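Local coordinates for VAO-type flavoprotein oxidase VAO615 (Myceliophthora thermophila, PDB 6F72) that carries a bicovalently bound FAD and is probably an oxidoreductase whose reduced flavin reacts rapidly with molecular oxygen, though its substrate remains unidentified, at residues P59-C64 with S82-S87; G353-A358 with R365-F370; R538-K543 with G559-D564. All coordinates share one frame; numbering follows the deposited sequence.

Contact 1: P59-C64 with S82-S87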
loop_
_atom_site.group_PDB
_atom_site.type_symbol
_atom_site.label_atom_id
_atom_site.label_comp_id
_atom_site.label_asym_id
_atom_site.label_seq_id
_atom_site.Cartn_x
_atom_site.Cartn_y
_atom_site.Cartn_z
ATOM N N PRO A 59 13.311 1.453 -18.991
ATOM C CA PRO A 59 12.508 2.385 -18.189
ATOM C C PRO A 59 11.612 3.245 -19.062
ATOM O O PRO A 59 11.992 3.588 -20.165
ATOM C CB PRO A 59 13.566 3.217 -17.456
ATOM C CG PRO A 59 14.686 2.260 -17.256
ATOM C CD PRO A 59 14.712 1.430 -18.533
ATOM N N GLN A 60 10.416 3.548 -18.573
ATOM C CA GLN A 60 9.416 4.312 -19.328
ATOM C C GLN A 60 9.904 5.696 -19.833
ATOM O O GLN A 60 9.475 6.155 -20.890
ATOM C CB GLN A 60 8.146 4.452 -18.486
ATOM C CG GLN A 60 6.883 4.741 -19.281
ATOM C CD GLN A 60 5.645 4.803 -18.407
ATOM O OE1 GLN A 60 5.660 5.351 -17.310
ATOM N NE2 GLN A 60 4.554 4.232 -18.904
ATOM N N ALA A 61 10.810 6.336 -19.095
ATOM C CA ALA A 61 11.363 7.649 -19.482
ATOM C C ALA A 61 12.607 7.582 -20.384
ATOM O O ALA A 61 13.291 8.589 -20.583
ATOM C CB ALA A 61 11.619 8.518 -18.249
ATOM N N SER A 62 12.890 6.412 -20.958
ATOM C CA SER A 62 13.965 6.306 -21.950
ATOM C C SER A 62 13.698 7.204 -23.167
ATOM O O SER A 62 14.643 7.664 -23.806
ATOM C CB SER A 62 14.170 4.870 -22.400
ATOM O OG SER A 62 13.137 4.508 -23.275
ATOM N N VAL A 63 12.415 7.454 -23.458
ATOM C CA VAL A 63 11.991 8.464 -24.454
ATOM C C VAL A 63 12.506 9.892 -24.169
ATOM O O VAL A 63 12.574 10.736 -25.072
ATOM C CB VAL A 63 10.450 8.493 -24.663
ATOM C CG1 VAL A 63 9.974 7.203 -25.299
ATOM C CG2 VAL A 63 9.704 8.768 -23.363
ATOM N N CYS A 64 12.871 10.137 -22.912
ATOM C CA CYS A 64 13.405 11.423 -22.451
ATOM C C CYS A 64 14.929 11.504 -22.546
ATOM O O CYS A 64 15.519 12.528 -22.197
ATOM C CB CYS A 64 12.947 11.675 -21.013
ATOM S SG CYS A 64 11.174 11.987 -20.896
ATOM N N SER A 82 3.550 15.547 -17.389
ATOM C CA SER A 82 2.376 16.168 -16.775
ATOM C C SER A 82 1.668 15.323 -15.705
ATOM O O SER A 82 0.971 15.881 -14.858
ATOM C CB SER A 82 1.383 16.621 -17.841
ATOM O OG SER A 82 0.931 15.511 -18.586
ATOM N N SER A 83 1.858 13.998 -15.733
ATOM C CA SER A 83 1.222 13.096 -14.759
ATOM C C SER A 83 2.192 12.165 -14.015
ATOM O O SER A 83 1.753 11.197 -13.382
ATOM C CB SER A 83 0.128 12.275 -15.453
ATOM O OG SER A 83 -0.871 13.122 -15.992
ATOM N N TRP A 84 3.491 12.464 -14.080
ATOM C CA TRP A 84 4.536 11.584 -13.526
ATOM C C TRP A 84 4.445 11.370 -12.014
ATOM O O TRP A 84 4.756 10.275 -11.501
ATOM C CB TRP A 84 5.921 12.112 -13.875
ATOM C CG TRP A 84 7.006 11.130 -13.599
ATOM C CD1 TRP A 84 7.820 11.096 -12.509
ATOM C CD2 TRP A 84 7.384 10.017 -14.418
ATOM N NE1 TRP A 84 8.700 10.045 -12.598
ATOM C CE2 TRP A 84 8.453 9.357 -13.758
ATOM C CE3 TRP A 84 6.930 9.518 -15.652
ATOM C CZ2 TRP A 84 9.091 8.227 -14.294
ATOM C CZ3 TRP A 84 7.554 8.379 -16.186
ATOM C CH2 TRP A 84 8.621 7.745 -15.502
ATOM N N ASP A 85 4.020 12.415 -11.310
ATOM C CA ASP A 85 3.848 12.363 -9.849
ATOM C C ASP A 85 2.433 11.935 -9.399
ATOM O O ASP A 85 2.048 12.139 -8.243
ATOM C CB ASP A 85 4.265 13.709 -9.227
ATOM C CG ASP A 85 5.724 14.054 -9.489
ATOM O OD1 ASP A 85 6.564 13.149 -9.716
ATOM O OD2 ASP A 85 6.035 15.251 -9.450
ATOM N N ILE A 86 1.683 11.324 -10.321
ATOM C CA ILE A 86 0.346 10.764 -10.061
ATOM C C ILE A 86 0.432 9.231 -10.207
ATOM O O ILE A 86 1.258 8.721 -10.971
ATOM C CB ILE A 86 -0.731 11.401 -11.009
ATOM C CG1 ILE A 86 -0.716 12.956 -10.950
ATOM C CG2 ILE A 86 -2.139 10.805 -10.824
ATOM C CD1 ILE A 86 -1.036 13.602 -9.603
ATOM N N SER A 87 -0.378 8.506 -9.431
ATOM C CA SER A 87 -0.562 7.055 -9.631
ATOM C C SER A 87 -1.467 6.869 -10.846
ATOM O O SER A 87 -2.683 7.053 -10.772
ATOM C CB SER A 87 -1.140 6.375 -8.378
ATOM O OG SER A 87 -0.341 6.656 -7.241
#
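Trp-84 meets the 59-64 loop with the far end of its six-membered ring, where two neighbouring carbons find two neighbouring residues. CZ3 of Trp-84 lies 3.7 Å from OE1 of Gln-60, and CH2 of Trp-84 lies 4.1 Å from CB of Ala-61. Both approaches are oblique to the indole. The amide of Gln-60 is turned 57° from the ring plane, and the two long side chains run past each other in opposite directions, so the contact is one of van der Waals packing with no hydrogen bond across it.

A second shell helps to hold the partners in place. With CG of Trp-84 opposite its backbone N (chi1 -168°), the indole is carried across the gap between backbones whose closest CA atoms, those of Ala-61 and Trp-84, are 9.9 Å apart. NE1 of the indole is hydrogen-bonded to OE1 of Gln-104, which ties down the pyrrole side, while His-91 meets the ring with its plane at about 45° and Pro-110 also touches it. The amide of Gln-60 is anchored through NE2 to the carbonyl of Thr-90, and the backbone N of Gln-60 bonds to OD1 of Asp-97. Trp-84 itself sits inside a type I turn from Ser-83 to Ile-86, closed by a 3.1 Å bond from Ile-86 N to Ser-83 O.

The contact brings together the loops on either side of helix 74-81. Leu-80 of that helix touches Gln-60 and Ala-61, the disulfide Cys-64–Cys-77 links the first loop to the helix, and the second loop leads through Ser-87, at the FAD, into helix 89-92.

Contact 2: G353-A358 with R365-F370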
loop_
_atom_site.group_PDB
_atom_site.type_symbol
_atom_site.label_atom_id
_atom_site.label_comp_id
_atom_site.label_asym_id
_atom_site.label_seq_id
_atom_site.Cartn_x
_atom_site.Cartn_y
_atom_site.Cartn_z
ATOM N N GLY A 353 -17.128 11.195 4.559
ATOM C CA GLY A 353 -17.787 10.166 5.359
ATOM C C GLY A 353 -18.313 8.994 4.556
ATOM O O GLY A 353 -18.824 9.175 3.451
ATOM N N THR A 354 -18.200 7.800 5.140
ATOM C CA THR A 354 -18.698 6.554 4.553
ATOM C C THR A 354 -19.606 5.858 5.577
ATOM O O THR A 354 -19.159 5.434 6.648
ATOM C CB THR A 354 -17.535 5.639 4.128
ATOM O OG1 THR A 354 -16.760 6.307 3.122
ATOM C CG2 THR A 354 -18.043 4.305 3.582
ATOM N N MET A 355 -20.885 5.765 5.230
ATOM C CA MET A 355 -21.914 5.309 6.157
ATOM C C MET A 355 -22.781 4.201 5.526
ATOM O O MET A 355 -23.919 4.461 5.116
ATOM C CB MET A 355 -22.750 6.513 6.634
ATOM C CG MET A 355 -21.966 7.510 7.483
ATOM S SD MET A 355 -22.697 9.153 7.629
ATOM C CE MET A 355 -22.162 9.895 6.082
ATOM N N PRO A 356 -22.234 2.963 5.430
ATOM C CA PRO A 356 -22.925 1.899 4.670
ATOM C C PRO A 356 -24.329 1.595 5.191
ATOM O O PRO A 356 -24.533 1.487 6.401
ATOM C CB PRO A 356 -21.993 0.687 4.828
ATOM C CG PRO A 356 -20.648 1.287 5.093
ATOM C CD PRO A 356 -20.938 2.485 5.959
ATOM N N GLY A 357 -25.291 1.503 4.279
ATOM C CA GLY A 357 -26.682 1.213 4.634
ATOM C C GLY A 357 -27.466 2.349 5.275
ATOM O O GLY A 357 -28.617 2.140 5.690
ATOM N N ALA A 358 -26.861 3.536 5.363
ATOM C CA ALA A 358 -27.507 4.703 5.975
ATOM C C ALA A 358 -28.212 5.559 4.936
ATOM O O ALA A 358 -27.591 5.971 3.963
ATOM C CB ALA A 358 -26.496 5.540 6.759
ATOM N N ARG A 365 -28.523 11.929 11.565
ATOM C CA ARG A 365 -28.380 11.491 12.970
ATOM C C ARG A 365 -26.919 11.145 13.294
ATOM O O ARG A 365 -26.418 11.494 14.371
ATOM C CB ARG A 365 -29.315 10.319 13.315
ATOM C CG ARG A 365 -30.810 10.634 13.275
ATOM C CD ARG A 365 -31.680 9.460 13.730
ATOM N NE ARG A 365 -31.145 8.159 13.303
ATOM C CZ ARG A 365 -31.596 7.419 12.285
ATOM N NH1 ARG A 365 -32.632 7.812 11.547
ATOM N NH2 ARG A 365 -30.999 6.265 12.005
ATOM N N LEU A 366 -26.235 10.503 12.339
ATOM C CA LEU A 366 -24.816 10.156 12.492
ATOM C C LEU A 366 -23.902 11.387 12.541
ATOM O O LEU A 366 -22.895 11.400 13.259
ATOM C CB LEU A 366 -24.364 9.199 11.386
ATOM C CG LEU A 366 -24.807 7.738 11.486
ATOM C CD1 LEU A 366 -24.748 7.061 10.122
ATOM C CD2 LEU A 366 -23.986 6.973 12.519
ATOM N N LEU A 367 -24.264 12.419 11.787
ATOM C CA LEU A 367 -23.435 13.621 11.699
ATOM C C LEU A 367 -23.694 14.634 12.824
ATOM O O LEU A 367 -22.801 15.427 13.160
ATOM C CB LEU A 367 -23.567 14.285 10.327
ATOM C CG LEU A 367 -23.097 13.510 9.089
ATOM C CD1 LEU A 367 -23.195 14.432 7.884
ATOM C CD2 LEU A 367 -21.690 12.934 9.244
ATOM N N ARG A 368 -24.887 14.560 13.420
ATOM C CA ARG A 368 -25.354 15.515 14.436
ATOM C C ARG A 368 -24.429 15.751 15.645
ATOM O O ARG A 368 -24.316 16.906 16.072
ATOM C CB ARG A 368 -26.803 15.222 14.867
ATOM C CG ARG A 368 -27.569 16.431 15.403
ATOM C CD ARG A 368 -27.780 17.510 14.343
ATOM N NE ARG A 368 -27.451 18.843 14.864
ATOM C CZ ARG A 368 -27.110 19.903 14.122
ATOM N NH1 ARG A 368 -27.037 19.829 12.795
ATOM N NH2 ARG A 368 -26.833 21.056 14.714
ATOM N N PRO A 369 -23.747 14.700 16.178
ATOM C CA PRO A 369 -22.793 15.007 17.265
ATOM C C PRO A 369 -21.609 15.880 16.825
ATOM O O PRO A 369 -21.244 16.821 17.546
ATOM C CB PRO A 369 -22.292 13.629 17.713
ATOM C CG PRO A 369 -23.319 12.666 17.230
ATOM C CD PRO A 369 -23.834 13.245 15.952
ATOM N N PHE A 370 -21.039 15.573 15.654
ATOM C CA PHE A 370 -19.917 16.320 15.077
ATOM C C PHE A 370 -20.308 17.763 14.775
ATOM O O PHE A 370 -19.552 18.683 15.094
ATOM C CB PHE A 370 -19.374 15.639 13.805
ATOM C CG PHE A 370 -18.929 14.208 14.003
ATOM C CD1 PHE A 370 -17.622 13.916 14.415
ATOM C CD2 PHE A 370 -19.811 13.146 13.753
ATOM C CE1 PHE A 370 -17.210 12.598 14.590
ATOM C CE2 PHE A 370 -19.406 11.825 13.932
ATOM C CZ PHE A 370 -18.105 11.550 14.349
#
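Met-355 reaches from the end of its strand to Leu-366 on the following helix, and three of its side-chain atoms, CB, CG and SD, meet the same methyl group. CB of Met-355 begins 4.1 Å from CD1 of Leu-366, and CG of Met-355 comes to 3.9 Å from that carbon. The sulfur, SD of Met-355, is nearest at 3.8 Å from CD1 of Leu-366 and also lies 4.1 Å from CB of the leucine. SD of Met-355 also touches CD2 of Leu-367, at 4.2 Å. The side chains of Met-355 and Leu-366 slide past each other in opposite directions. A bend at chi3 (-81°) then turns the terminal CE back toward Gly-353, whose lack of a side chain accommodates it.

This is a strand-turn-helix unit in what, by analogy with VAO-family relatives, is probably the substrate domain: strand 348-356 of a seven-stranded antiparallel sheet gives way to a type II turn from Met-355 to Ala-358, and helix 360-376 folds back over the sheet. The turn is closed by Ala-358 N bonding to Met-355 O at 3.1 Å. It brings CB of Ala-358 to 4.1 Å from CD1 of Leu-366, which thereby rests against both ends of the turn. Phe-333 of helix 316-335 touches both Met-355 and Leu-366, and Thr-305 of the adjacent strand 302-310 touches Met-355 and Leu-367.

Contact 3: R538-K543 with G559-D564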
loop_
_atom_site.group_PDB
_atom_site.type_symbol
_atom_site.label_atom_id
_atom_site.label_comp_id
_atom_site.label_asym_id
_atom_site.label_seq_id
_atom_site.Cartn_x
_atom_site.Cartn_y
_atom_site.Cartn_z
ATOM N N ARG A 538 7.172 -15.811 15.295
ATOM C CA ARG A 538 6.362 -16.812 14.596
ATOM C C ARG A 538 6.381 -16.588 13.088
ATOM O O ARG A 538 6.454 -17.555 12.321
ATOM C CB ARG A 538 4.919 -16.865 15.102
ATOM C CG ARG A 538 4.241 -18.171 14.717
ATOM C CD ARG A 538 2.734 -18.133 14.846
ATOM N NE ARG A 538 2.164 -19.229 14.074
ATOM C CZ ARG A 538 0.880 -19.350 13.750
ATOM N NH1 ARG A 538 -0.004 -18.434 14.138
ATOM N NH2 ARG A 538 0.482 -20.401 13.040
ATOM N N LEU A 539 6.311 -15.321 12.684
ATOM C CA LEU A 539 6.500 -14.926 11.288
ATOM C C LEU A 539 7.845 -15.407 10.755
ATOM O O LEU A 539 7.938 -15.861 9.612
ATOM C CB LEU A 539 6.328 -13.418 11.127
ATOM C CG LEU A 539 4.890 -12.902 11.245
ATOM C CD1 LEU A 539 4.828 -11.397 11.459
ATOM C CD2 LEU A 539 4.039 -13.306 10.043
ATOM N N LEU A 540 8.876 -15.326 11.588
ATOM C CA LEU A 540 10.214 -15.780 11.224
ATOM C C LEU A 540 10.302 -17.296 11.088
ATOM O O LEU A 540 10.993 -17.808 10.198
ATOM C CB LEU A 540 11.264 -15.258 12.211
ATOM C CG LEU A 540 12.735 -15.428 11.830
ATOM C CD1 LEU A 540 13.114 -14.594 10.597
ATOM C CD2 LEU A 540 13.606 -15.052 13.019
ATOM N N ARG A 541 9.619 -18.007 11.978
ATOM C CA ARG A 541 9.483 -19.460 11.868
ATOM C C ARG A 541 8.791 -19.893 10.577
ATOM O O ARG A 541 9.221 -20.866 9.960
ATOM C CB ARG A 541 8.767 -20.032 13.077
ATOM C CG ARG A 541 9.626 -20.059 14.331
ATOM C CD ARG A 541 9.042 -20.989 15.381
ATOM N NE ARG A 541 7.722 -20.566 15.851
ATOM C CZ ARG A 541 7.499 -19.684 16.831
ATOM N NH1 ARG A 541 8.497 -19.074 17.470
ATOM N NH2 ARG A 541 6.253 -19.398 17.170
ATOM N N VAL A 542 7.723 -19.193 10.185
ATOM C CA VAL A 542 7.012 -19.495 8.932
ATOM C C VAL A 542 7.940 -19.208 7.734
ATOM O O VAL A 542 8.043 -20.019 6.818
ATOM C CB VAL A 542 5.676 -18.714 8.782
ATOM C CG1 VAL A 542 4.978 -19.067 7.468
ATOM C CG2 VAL A 542 4.736 -19.003 9.942
ATOM N N LYS A 543 8.619 -18.060 7.773
ATOM C CA LYS A 543 9.598 -17.677 6.759
ATOM C C LYS A 543 10.690 -18.737 6.577
ATOM O O LYS A 543 10.987 -19.115 5.441
ATOM C CB LYS A 543 10.210 -16.297 7.089
ATOM C CG LYS A 543 11.450 -15.903 6.283
ATOM C CD LYS A 543 11.131 -15.535 4.843
ATOM C CE LYS A 543 12.314 -14.834 4.199
ATOM N NZ LYS A 543 11.986 -14.565 2.775
ATOM N N GLY A 559 12.484 -11.674 8.005
ATOM C CA GLY A 559 13.651 -12.461 7.622
ATOM C C GLY A 559 14.581 -11.765 6.639
ATOM O O GLY A 559 15.458 -12.412 6.052
ATOM N N SER A 560 14.401 -10.451 6.465
ATOM C CA SER A 560 15.220 -9.669 5.524
ATOM C C SER A 560 16.621 -9.439 6.049
ATOM O O SER A 560 17.547 -9.199 5.255
ATOM C CB SER A 560 14.573 -8.325 5.210
ATOM O OG SER A 560 14.363 -7.585 6.393
ATOM N N GLU A 561 16.773 -9.509 7.374
ATOM C CA GLU A 561 18.064 -9.354 8.042
ATOM C C GLU A 561 19.088 -10.443 7.651
ATOM O O GLU A 561 20.249 -10.374 8.043
ATOM C CB GLU A 561 17.884 -9.213 9.576
ATOM C CG GLU A 561 17.566 -10.498 10.358
ATOM C CD GLU A 561 16.081 -10.915 10.381
ATOM O OE1 GLU A 561 15.240 -10.315 9.670
ATOM O OE2 GLU A 561 15.743 -11.883 11.116
ATOM N N VAL A 562 18.658 -11.428 6.865
ATOM C CA VAL A 562 19.568 -12.401 6.247
ATOM C C VAL A 562 20.448 -11.729 5.174
ATOM O O VAL A 562 21.600 -12.119 4.992
ATOM C CB VAL A 562 18.792 -13.630 5.690
ATOM C CG1 VAL A 562 19.675 -14.546 4.844
ATOM C CG2 VAL A 562 18.182 -14.430 6.838
ATOM N N TRP A 563 19.915 -10.711 4.495
ATOM C CA TRP A 563 20.663 -9.982 3.460
ATOM C C TRP A 563 21.106 -8.580 3.906
ATOM O O TRP A 563 20.304 -7.818 4.462
ATOM C CB TRP A 563 19.838 -9.881 2.168
ATOM C CG TRP A 563 19.503 -11.218 1.553
ATOM C CD1 TRP A 563 18.314 -11.895 1.653
ATOM C CD2 TRP A 563 20.367 -12.045 0.754
ATOM N NE1 TRP A 563 18.381 -13.079 0.955
ATOM C CE2 TRP A 563 19.626 -13.202 0.398
ATOM C CE3 TRP A 563 21.690 -11.917 0.293
ATOM C CZ2 TRP A 563 20.168 -14.233 -0.387
ATOM C CZ3 TRP A 563 22.226 -12.940 -0.493
ATOM C CH2 TRP A 563 21.463 -14.087 -0.821
ATOM N N ASP A 564 22.390 -8.274 3.670
ATOM C CA ASP A 564 22.941 -6.898 3.688
ATOM C C ASP A 564 22.925 -6.309 2.285
ATOM O O ASP A 564 23.178 -7.015 1.299
ATOM C CB ASP A 564 24.413 -6.862 4.132
ATOM C CG ASP A 564 24.617 -7.205 5.586
ATOM O OD1 ASP A 564 23.728 -6.938 6.436
ATOM O OD2 ASP A 564 25.710 -7.737 5.878
#
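Leu-540 and Glu-561 approach from opposite directions and meet at the methyl CD1 of the leucine, which also rests on the backbone of Gly-559. CD1 of Leu-540 is 3.7 Å from CA of Gly-559 and 3.8 Å from OE2 of Glu-561, an apolar group against one carboxylate oxygen and therefore a packing contact alone. Its CG being trans to the main-chain nitrogen (chi1 -169°), the leucine ends nearer to the 559-564 segment than the direction in which it sets out would suggest. Glu-561 folds back to meet it: its CG sits between the backbone N and the carbonyl carbon, and a bend at chi2 (-83°) returns the carboxylate toward the helix. The other oxygen, OE1, makes a weak hydrogen bond to the hydroxyl of Tyr-536, which is also bonded to the N of Gly-559.

Lys-543, one turn further along the helix, passes beside the same CA, with its CG 4.3 Å from CA of Gly-559. The glycine, at a positive phi of 78°, has no side chain on the face toward the helix, and the helix side chains pack directly on its backbone. Beyond CG the lysine extends to a buried ammonium group, where NZ is held by a salt bridge to Asp-547 and by the carbonyls of Phe-552 and Thr-285.

Helix 536-546, which belongs to the berberine-bridge-enzyme-like C-terminal region, is packed against Gly-559 and, through Glu-561, the 3-10 segment that follows. That segment leads into strand 563-565, which pairs with strand 571-573 in a small antiparallel hairpin at the chain's end.

How the contacts relate
From the N terminus, contact 1 closes first, bringing the loop before helix 74-81 to the loop after it and so enclosing that helix. Contact 2 comes much later and closes the shortest loop, where strand 348-356 turns into helix 360-376 on the seven-stranded sheet. Contact 3 returns the C-terminal part of the chain, after helix 536-546, to that helix. The three closures follow in series, with none nested or crossed. They are well separated in space. The centre of contact 1 lies about 40 Å from that of contact 2 and about 35 Å from that of contact 3. Contacts 2 and 3, their centres about 43 Å apart, are on opposite sides of the chain's centre.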